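Local coordinates for protein putative polysaccharide binding proteins (DUF1812) (Bacteroides thetaiotaomicron VPI-5482, PDB 3GF8) that probably serves as an outer-membrane lipoprotein of the FimB/Mfa2 family that takes part in anchoring or assembling fimbriae, and may bind polysaccharide, at residues Val70-Gln78 and Val128-Thr136; Asp148-Phe156 and Ala208-Leu217. All coordinates share one frame; numbering follows the deposited sequence. Where two conformers were deposited one is given.

Contact 1: residues Val70-Gln78 and Val128-Thr136; sequences VELPVGQYQ and VINVNFDGT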
loop_
_atom_site.group_PDB
_atom_site.type_symbol
_atom_site.label_atom_id
_atom_site.label_comp_id
_atom_site.label_asym_id
_atom_site.label_seq_id
_atom_site.Cartn_x
_atom_site.Cartn_y
_atom_site.Cartn_z
ATOM N N VAL A 70 -24.959 -11.512 0.247
ATOM C CA VAL A 70 -24.988 -11.192 -1.182
ATOM C C VAL A 70 -26.161 -11.930 -1.873
ATOM O O VAL A 70 -26.124 -13.153 -1.980
ATOM C CB VAL A 70 -23.625 -11.607 -1.862
ATOM C CG1 VAL A 70 -23.666 -11.386 -3.373
ATOM C CG2 VAL A 70 -22.400 -10.874 -1.224
ATOM N N GLU A 71 -27.189 -11.206 -2.344
ATOM C CA GLU A 71 -28.307 -11.817 -3.096
ATOM C C GLU A 71 -27.856 -12.143 -4.507
ATOM O O GLU A 71 -27.549 -11.252 -5.276
ATOM C CB GLU A 71 -29.519 -10.883 -3.153
ATOM C CG GLU A 71 -30.655 -11.352 -4.088
ATOM C CD GLU A 71 -31.346 -12.599 -3.587
ATOM O OE1 GLU A 71 -31.594 -12.677 -2.366
ATOM O OE2 GLU A 71 -31.643 -13.493 -4.411
ATOM N N LEU A 72 -27.837 -13.418 -4.845
ATOM C CA LEU A 72 -27.262 -13.868 -6.089
ATOM C C LEU A 72 -28.049 -15.065 -6.573
ATOM O O LEU A 72 -28.465 -15.925 -5.778
ATOM C CB LEU A 72 -25.781 -14.254 -5.849
ATOM C CG LEU A 72 -24.774 -13.846 -6.933
ATOM C CD1 LEU A 72 -24.975 -12.403 -7.264
ATOM C CD2 LEU A 72 -23.327 -14.075 -6.524
ATOM N N PRO A 73 -28.291 -15.140 -7.876
ATOM C CA PRO A 73 -28.945 -16.359 -8.365
ATOM C C PRO A 73 -27.992 -17.530 -8.331
ATOM O O PRO A 73 -26.789 -17.349 -8.222
ATOM C CB PRO A 73 -29.292 -16.017 -9.806
ATOM C CG PRO A 73 -29.047 -14.560 -9.940
ATOM C CD PRO A 73 -28.040 -14.177 -8.949
ATOM N N VAL A 74 -28.511 -18.733 -8.416
ATOM C CA VAL A 74 -27.658 -19.875 -8.615
ATOM C C VAL A 74 -26.756 -19.543 -9.790
ATOM O O VAL A 74 -27.208 -18.935 -10.744
ATOM C CB VAL A 74 -28.477 -21.112 -8.981
ATOM C CG1 VAL A 74 -27.549 -22.279 -9.390
ATOM C CG2 VAL A 74 -29.412 -21.471 -7.843
ATOM N N GLY A 75 -25.482 -19.908 -9.713
ATOM C CA GLY A 75 -24.592 -19.784 -10.854
ATOM C C GLY A 75 -23.132 -19.713 -10.476
ATOM O O GLY A 75 -22.772 -19.910 -9.308
ATOM N N GLN A 76 -22.295 -19.459 -11.477
ATOM C CA GLN A 76 -20.865 -19.278 -11.272
ATOM C C GLN A 76 -20.442 -17.821 -11.487
ATOM O O GLN A 76 -20.896 -17.163 -12.422
ATOM C CB GLN A 76 -20.101 -20.206 -12.201
ATOM C CG GLN A 76 -20.250 -21.655 -11.763
ATOM C CD GLN A 76 -19.579 -22.613 -12.704
ATOM O OE1 GLN A 76 -18.480 -23.104 -12.423
ATOM N NE2 GLN A 76 -20.229 -22.888 -13.842
ATOM N N TYR A 77 -19.553 -17.343 -10.622
ATOM C CA TYR A 77 -19.184 -15.934 -10.570
ATOM C C TYR A 77 -17.703 -15.790 -10.236
ATOM O O TYR A 77 -17.088 -16.722 -9.737
ATOM C CB TYR A 77 -19.989 -15.226 -9.473
ATOM C CG TYR A 77 -21.468 -15.414 -9.611
ATOM C CD1 TYR A 77 -22.224 -14.606 -10.460
ATOM C CD2 TYR A 77 -22.119 -16.418 -8.913
ATOM C CE1 TYR A 77 -23.599 -14.799 -10.589
ATOM C CE2 TYR A 77 -23.466 -16.601 -9.017
ATOM C CZ TYR A 77 -24.204 -15.814 -9.862
ATOM O OH TYR A 77 -25.548 -16.026 -9.945
ATOM N N GLN A 78 -17.148 -14.619 -10.511
ATOM C CA GLN A 78 -15.912 -14.208 -9.863
ATOM C C GLN A 78 -16.172 -13.012 -8.979
ATOM O O GLN A 78 -16.938 -12.132 -9.350
ATOM C CB GLN A 78 -14.851 -13.888 -10.871
ATOM C CG GLN A 78 -14.496 -15.074 -11.712
ATOM C CD GLN A 78 -13.339 -14.798 -12.619
ATOM O OE1 GLN A 78 -13.433 -13.983 -13.530
ATOM N NE2 GLN A 78 -12.232 -15.495 -12.385
ATOM N N VAL A 128 -9.168 -12.000 -6.430
ATOM C CA VAL A 128 -10.247 -12.578 -7.240
ATOM C C VAL A 128 -10.488 -14.034 -6.831
ATOM O O VAL A 128 -9.542 -14.785 -6.699
ATOM C CB VAL A 128 -9.905 -12.549 -8.752
ATOM C CG1 VAL A 128 -10.960 -13.312 -9.585
ATOM C CG2 VAL A 128 -9.758 -11.155 -9.237
ATOM N N ILE A 129 -11.744 -14.416 -6.615
ATOM C CA ILE A 129 -12.095 -15.807 -6.335
ATOM C C ILE A 129 -13.185 -16.309 -7.294
ATOM O O ILE A 129 -14.022 -15.531 -7.791
ATOM C CB ILE A 129 -12.562 -15.970 -4.881
ATOM C CG1 ILE A 129 -13.765 -15.059 -4.593
ATOM C CG2 ILE A 129 -11.413 -15.648 -3.902
ATOM C CD1 ILE A 129 -14.529 -15.446 -3.337
ATOM N N ASN A 130 -13.171 -17.608 -7.572
ATOM C CA ASN A 130 -14.245 -18.229 -8.349
ATOM C C ASN A 130 -15.283 -18.717 -7.396
ATOM O O ASN A 130 -14.953 -19.318 -6.416
ATOM C CB ASN A 130 -13.712 -19.386 -9.176
ATOM C CG ASN A 130 -12.748 -18.917 -10.223
ATOM O OD1 ASN A 130 -13.117 -18.135 -11.103
ATOM N ND2 ASN A 130 -11.488 -19.355 -10.123
ATOM N N VAL A 131 -16.540 -18.422 -7.663
ATOM C CA VAL A 131 -17.634 -18.758 -6.751
ATOM C C VAL A 131 -18.664 -19.594 -7.515
ATOM O O VAL A 131 -19.131 -19.201 -8.590
ATOM C CB VAL A 131 -18.293 -17.498 -6.186
ATOM C CG1 VAL A 131 -19.504 -17.866 -5.345
ATOM C CG2 VAL A 131 -17.277 -16.725 -5.369
ATOM N N ASN A 132 -18.984 -20.768 -6.977
ATOM C CA ASN A 132 -19.993 -21.632 -7.577
ATOM C C ASN A 132 -21.063 -21.782 -6.529
ATOM O O ASN A 132 -20.799 -22.353 -5.492
ATOM C CB ASN A 132 -19.385 -22.982 -7.955
ATOM C CG ASN A 132 -20.401 -23.943 -8.587
ATOM O OD1 ASN A 132 -21.618 -23.714 -8.562
ATOM N ND2 ASN A 132 -19.890 -25.033 -9.159
ATOM N N PHE A 133 -22.247 -21.233 -6.795
ATOM C CA PHE A 133 -23.358 -21.230 -5.852
ATOM C C PHE A 133 -24.542 -21.941 -6.514
ATOM O O PHE A 133 -25.090 -21.449 -7.505
ATOM C CB PHE A 133 -23.728 -19.780 -5.523
ATOM C CG PHE A 133 -24.881 -19.616 -4.555
ATOM C CD1 PHE A 133 -24.795 -20.100 -3.252
ATOM C CD2 PHE A 133 -26.026 -18.909 -4.930
ATOM C CE1 PHE A 133 -25.838 -19.934 -2.343
ATOM C CE2 PHE A 133 -27.074 -18.735 -4.026
ATOM C CZ PHE A 133 -26.970 -19.252 -2.718
ATOM N N ASP A 134 -24.952 -23.080 -5.966
ATOM C CA ASP A 134 -26.092 -23.803 -6.545
ATOM C C ASP A 134 -27.413 -23.635 -5.794
ATOM O O ASP A 134 -28.416 -24.227 -6.174
ATOM C CB ASP A 134 -25.759 -25.282 -6.740
ATOM C CG ASP A 134 -25.580 -26.041 -5.445
ATOM O OD1 ASP A 134 -26.083 -25.628 -4.372
ATOM O OD2 ASP A 134 -24.938 -27.097 -5.538
ATOM N N GLY A 135 -27.414 -22.841 -4.730
ATOM C CA GLY A 135 -28.638 -22.575 -3.983
ATOM C C GLY A 135 -29.123 -23.647 -3.023
ATOM O O GLY A 135 -30.118 -23.435 -2.327
ATOM N N THR A 136 -28.454 -24.789 -2.964
ATOM C CA THR A 136 -28.923 -25.866 -2.103
ATOM C C THR A 136 -28.420 -25.754 -0.669
ATOM O O THR A 136 -28.984 -26.397 0.227
ATOM C CB THR A 136 -28.476 -27.235 -2.612
ATOM O OG1 THR A 136 -27.038 -27.276 -2.636
ATOM C CG2 THR A 136 -29.053 -27.510 -4.007
#
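An antiparallel strand pair, Gly75-Gln78 against Val128-Phe133, brings Tyr77 opposite Val131 and Gly75 opposite Phe133, the segment axes running at 168°. Two hydrogen-bonded pairs define the ladder: Tyr77 N gives to Val131 O at 2.8 Å and Val131 N to Tyr77 O at 2.7 Å, and Gly75 and Phe133 exchange a like couple of bonds. Between these sites Gln76 and Asn132 form a non-hydrogen-bonded pair, CG of Gln76 lying 3.9 Å from CG of Asn132. In this transthyretin-clan fold the ladder joins strands 75-83 and 124-133, and Tyr77, Val131 and Phe133 share its buried face. The Phe133 side chain extends away from its own N (chi1 180°), which brings the ring edge toward the turn before Gly75, CE2 standing 3.6 Å from Leu72 O. Tyr77 OH bonds to Pro73 O at 2.5 Å, from above the carbonyl plane. On the other face, the amides of Gln78 and Asn130 run side by side, their planes 6° apart, and Gln78 NE2 donates to Asn130 OD1 at 3.1 Å. Replacing Gln78 by an alanine removes that amide and would probably leave Asn130 OD1 without its cross-strand donor and Val128 CG1 less covered.

Contact 2: residues Asp148-Phe156 and Ala208-Leu217; sequences DTKIVRFGF and AYVDMNTMRL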
loop_
_atom_site.group_PDB
_atom_site.type_symbol
_atom_site.label_atom_id
_atom_site.label_comp_id
_atom_site.label_asym_id
_atom_site.label_seq_id
_atom_site.Cartn_x
_atom_site.Cartn_y
_atom_site.Cartn_z
ATOM N N ASP A 148 -2.243 -2.150 0.215
ATOM C CA ASP A 148 -1.575 -1.544 -0.939
ATOM C C ASP A 148 -0.884 -0.212 -0.621
ATOM O O ASP A 148 0.045 0.221 -1.339
ATOM C CB ASP A 148 -2.609 -1.313 -2.058
ATOM C CG ASP A 148 -2.830 -2.537 -2.943
ATOM O OD1 ASP A 148 -2.147 -3.573 -2.780
ATOM O OD2 ASP A 148 -3.707 -2.448 -3.824
ATOM N N THR A 149 -1.360 0.468 0.414
ATOM C CA THR A 149 -0.797 1.742 0.799
ATOM C C THR A 149 0.252 1.509 1.900
ATOM O O THR A 149 0.075 0.660 2.788
ATOM C CB THR A 149 -1.875 2.717 1.235
ATOM O OG1 THR A 149 -2.761 2.078 2.146
ATOM C CG2 THR A 149 -2.656 3.216 0.024
ATOM N N LYS A 150 1.355 2.254 1.804
ATOM C CA LYS A 150 2.524 2.019 2.632
ATOM C C LYS A 150 2.950 3.334 3.325
ATOM O O LYS A 150 3.150 4.378 2.685
ATOM C CB LYS A 150 3.643 1.447 1.758
ATOM C CG LYS A 150 3.243 0.207 0.995
ATOM C CD LYS A 150 3.008 -1.020 1.933
ATOM C CE LYS A 150 2.080 -2.053 1.309
ATOM N NZ LYS A 150 2.014 -3.344 2.102
ATOM N N ILE A 151 3.080 3.278 4.635
ATOM C CA ILE A 151 3.421 4.436 5.414
ATOM C C ILE A 151 4.882 4.272 5.806
ATOM O O ILE A 151 5.321 3.174 6.171
ATOM C CB ILE A 151 2.479 4.564 6.605
ATOM C CG1 ILE A 151 1.056 4.851 6.071
ATOM C CG2 ILE A 151 2.966 5.671 7.536
ATOM C CD1 ILE A 151 0.021 5.013 7.096
ATOM N N VAL A 152 5.653 5.340 5.672
ATOM C CA VAL A 152 7.082 5.282 6.007
ATOM C C VAL A 152 7.455 6.509 6.821
ATOM O O VAL A 152 7.087 7.627 6.459
ATOM C CB VAL A 152 8.002 5.179 4.778
ATOM C CG1 VAL A 152 7.441 4.249 3.748
ATOM C CG2 VAL A 152 8.211 6.505 4.178
ATOM N N ARG A 153 8.138 6.288 7.943
ATOM C CA ARG A 153 8.691 7.364 8.739
ATOM C C ARG A 153 10.193 7.371 8.528
ATOM O O ARG A 153 10.875 6.394 8.865
ATOM C CB ARG A 153 8.386 7.154 10.199
ATOM C CG ARG A 153 9.122 8.162 11.092
ATOM C CD ARG A 153 8.550 8.187 12.499
ATOM N NE ARG A 153 7.120 8.423 12.444
ATOM C CZ ARG A 153 6.356 8.636 13.498
ATOM N NH1 ARG A 153 6.883 8.679 14.719
ATOM N NH2 ARG A 153 5.059 8.833 13.322
ATOM N N PHE A 154 10.710 8.450 7.941
ATOM C CA PHE A 154 12.134 8.561 7.697
ATOM C C PHE A 154 12.803 9.517 8.675
ATOM O O PHE A 154 12.309 10.600 8.926
ATOM C CB PHE A 154 12.429 9.035 6.294
ATOM C CG PHE A 154 12.073 8.059 5.214
ATOM C CD1 PHE A 154 12.597 6.792 5.203
ATOM C CD2 PHE A 154 11.272 8.435 4.160
ATOM C CE1 PHE A 154 12.309 5.915 4.175
ATOM C CE2 PHE A 154 10.987 7.550 3.121
ATOM C CZ PHE A 154 11.507 6.303 3.135
ATOM N N GLY A 155 13.934 9.073 9.224
ATOM C CA GLY A 155 14.843 9.905 9.991
ATOM C C GLY A 155 16.202 9.949 9.312
ATOM O O GLY A 155 16.647 8.982 8.680
ATOM N N PHE A 156 16.874 11.084 9.413
ATOM C CA PHE A 156 18.167 11.228 8.802
ATOM C C PHE A 156 19.088 11.818 9.845
ATOM O O PHE A 156 18.833 12.908 10.319
ATOM C CB PHE A 156 18.071 12.140 7.562
ATOM C CG PHE A 156 17.075 11.666 6.552
ATOM C CD1 PHE A 156 15.756 12.014 6.663
ATOM C CD2 PHE A 156 17.466 10.849 5.507
ATOM C CE1 PHE A 156 14.832 11.538 5.757
ATOM C CE2 PHE A 156 16.548 10.371 4.600
ATOM C CZ PHE A 156 15.241 10.712 4.716
ATOM N N ALA A 208 13.672 14.117 15.372
ATOM C CA ALA A 208 13.196 14.573 14.047
ATOM C C ALA A 208 12.884 13.493 12.994
ATOM O O ALA A 208 13.649 12.559 12.800
ATOM C CB ALA A 208 14.193 15.567 13.455
ATOM N N TYR A 209 11.788 13.662 12.270
ATOM C CA TYR A 209 11.428 12.751 11.208
ATOM C C TYR A 209 10.412 13.372 10.215
ATOM O O TYR A 209 9.820 14.382 10.512
ATOM C CB TYR A 209 10.877 11.477 11.843
ATOM C CG TYR A 209 9.585 11.653 12.639
ATOM C CD1 TYR A 209 8.339 11.592 12.012
ATOM C CD2 TYR A 209 9.609 11.849 14.014
ATOM C CE1 TYR A 209 7.153 11.742 12.733
ATOM C CE2 TYR A 209 8.422 12.002 14.748
ATOM C CZ TYR A 209 7.209 11.941 14.098
ATOM O OH TYR A 209 6.056 12.068 14.801
ATOM N N VAL A 210 10.224 12.754 9.048
ATOM C CA VAL A 210 9.109 13.079 8.139
ATOM C C VAL A 210 8.251 11.851 7.959
ATOM O O VAL A 210 8.777 10.739 7.848
ATOM C CB VAL A 210 9.603 13.536 6.732
ATOM C CG1 VAL A 210 10.351 14.863 6.807
ATOM C CG2 VAL A 210 10.484 12.536 6.113
ATOM N N ASP A 211 6.933 12.021 7.933
ATOM C CA ASP A 211 6.048 10.916 7.616
ATOM C C ASP A 211 5.527 11.100 6.237
ATOM O O ASP A 211 4.983 12.164 5.906
ATOM C CB ASP A 211 4.834 10.831 8.533
ATOM C CG ASP A 211 5.170 10.329 9.926
ATOM O OD1 ASP A 211 6.261 9.763 10.101
ATOM O OD2 ASP A 211 4.324 10.511 10.849
HETATM N N MSE A 212 5.646 10.030 5.462
HETATM C CA MSE A 212 5.218 9.966 4.067
HETATM C C MSE A 212 4.381 8.735 3.843
HETATM O O MSE A 212 4.440 7.789 4.631
HETATM C CB MSE A 212 6.466 9.827 3.204
HETATM C CG MSE A 212 7.515 10.893 3.564
HETATM SE SE MSE A 212 9.067 10.918 2.393
HETATM C CE MSE A 212 8.302 11.573 0.869
ATOM N N ASN A 213 3.651 8.700 2.738
ATOM C CA ASN A 213 3.064 7.438 2.276
ATOM C C ASN A 213 3.077 7.244 0.757
ATOM O O ASN A 213 3.147 8.184 0.004
ATOM C CB ASN A 213 1.662 7.147 2.873
ATOM C CG ASN A 213 0.590 8.200 2.567
ATOM O OD1 ASN A 213 -0.562 8.053 3.023
ATOM N ND2 ASN A 213 0.942 9.259 1.873
ATOM N N THR A 214 3.019 6.003 0.313
ATOM C CA THR A 214 2.954 5.777 -1.113
ATOM C C THR A 214 2.026 4.613 -1.400
ATOM O O THR A 214 1.477 4.003 -0.491
ATOM C CB THR A 214 4.366 5.526 -1.720
ATOM O OG1 THR A 214 4.267 5.518 -3.147
ATOM C CG2 THR A 214 4.969 4.194 -1.196
HETATM N N MSE A 215 1.859 4.309 -2.681
HETATM C CA MSE A 215 1.061 3.156 -3.094
HETATM C C MSE A 215 2.018 1.929 -3.044
HETATM O O MSE A 215 2.971 1.956 -2.283
HETATM C CB MSE A 215 0.442 3.466 -4.457
HETATM C CG MSE A 215 -0.550 4.645 -4.368
HETATM SE SE MSE A 215 -2.271 4.040 -3.787
HETATM C CE MSE A 215 -2.697 3.181 -5.485
ATOM N N ARG A 216 1.782 0.884 -3.838
ATOM C CA ARG A 216 2.423 -0.411 -3.641
ATOM C C ARG A 216 3.908 -0.332 -3.808
ATOM O O ARG A 216 4.395 0.362 -4.734
ATOM C CB ARG A 216 1.897 -1.434 -4.636
ATOM C CG ARG A 216 0.398 -1.734 -4.462
ATOM C CD ARG A 216 0.008 -2.972 -5.224
ATOM N NE ARG A 216 0.565 -4.153 -4.581
ATOM C CZ ARG A 216 0.834 -5.307 -5.190
ATOM N NH1 ARG A 216 0.646 -5.462 -6.491
ATOM N NH2 ARG A 216 1.315 -6.315 -4.501
ATOM N N LEU A 217 4.626 -0.988 -2.886
ATOM C CA LEU A 217 6.068 -1.220 -3.051
ATOM C C LEU A 217 6.268 -2.566 -3.749
ATOM O O LEU A 217 5.860 -3.591 -3.240
ATOM C CB LEU A 217 6.802 -1.163 -1.702
ATOM C CG LEU A 217 6.701 0.217 -1.021
ATOM C CD1 LEU A 217 7.000 0.139 0.464
ATOM C CD2 LEU A 217 7.602 1.237 -1.731
#
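Val152, Phe154, Val210 and Met212 form the apolar centre, all on one face of an antiparallel ladder between strands 150-156 and 209-214. The selenium of Met212, a selenomethionine, meets the Phe154 ring at its edge, SE lying 3.8 Å from CD2 of Phe154, a Met-aromatic contact in the ring plane. Val152 CG2 approaches Met212 CB at 3.9 Å, and Val210 CG2 packs on Phe154 CB. Ile174 of strand 170-176 touches Val152, Phe154 and Met212, so this face is sandwiched against a second sheet. The backbone supplies three hydrogen-bonded pairs, Lys150 with Thr214, Val152 with Met212 and Phe154 with Val210; the bond from Val152 N to Met212 O is nearly straight, 177° at the hydrogen.

The other face is polar at Arg153. Its guanidinium lies flat on the Tyr209 ring, planes 8° apart, with Arg153 CZ 3.8 Å from the ring centroid, and its CD adds a CH-pi contact over the same ring. A bend at chi3 (-54°) turns the group along Asp211, where Arg153 NE reaches the syn lone pair of OD1 at 2.8 Å, with OD1 tilted out of the guanidinium plane, while Arg153 NH2 makes a weak bond to Asp211 OD2.

At the far end Asp148 OD1 and Arg216 NE form a salt bridge at 3.3 Å, although the oxygen stands well out of the guanidinium plane and no N-H points at it. Each has a further partner: Asn185 donates to Asp148 OD1, and Asp262 pairs with Arg216 NH2. The Lys150 amine turns from the ladder to Ser265 and nearby carbonyls. The chemistry implies that the rotation of Arg153 is probably limited by the stack and the carboxylate together, whereas the Asp148-Arg216 attraction is probably less directional.

Overall arrangement
From the N terminus the chain first enters contact 1, where the turn at 71-74 leads into strand 75-83; after 49 intervening residues without helix, strand 124-133 returns beside it and closes that loop. Strand 139-158 follows directly, pairs with 124-133, and carries residues 148-156 onward into contact 2. There a second excursion, of 51 residues, ends when strand 209-214 comes back antiparallel. The two loops are therefore in series, neither nested nor crossed. Their centres are 39 Å apart and their nearest atoms about 11 Å, so they do not touch. Long strand 139-158 links them, tying the peripheral pair of contact 1 to the buried pair of contact 2 near the chain centre.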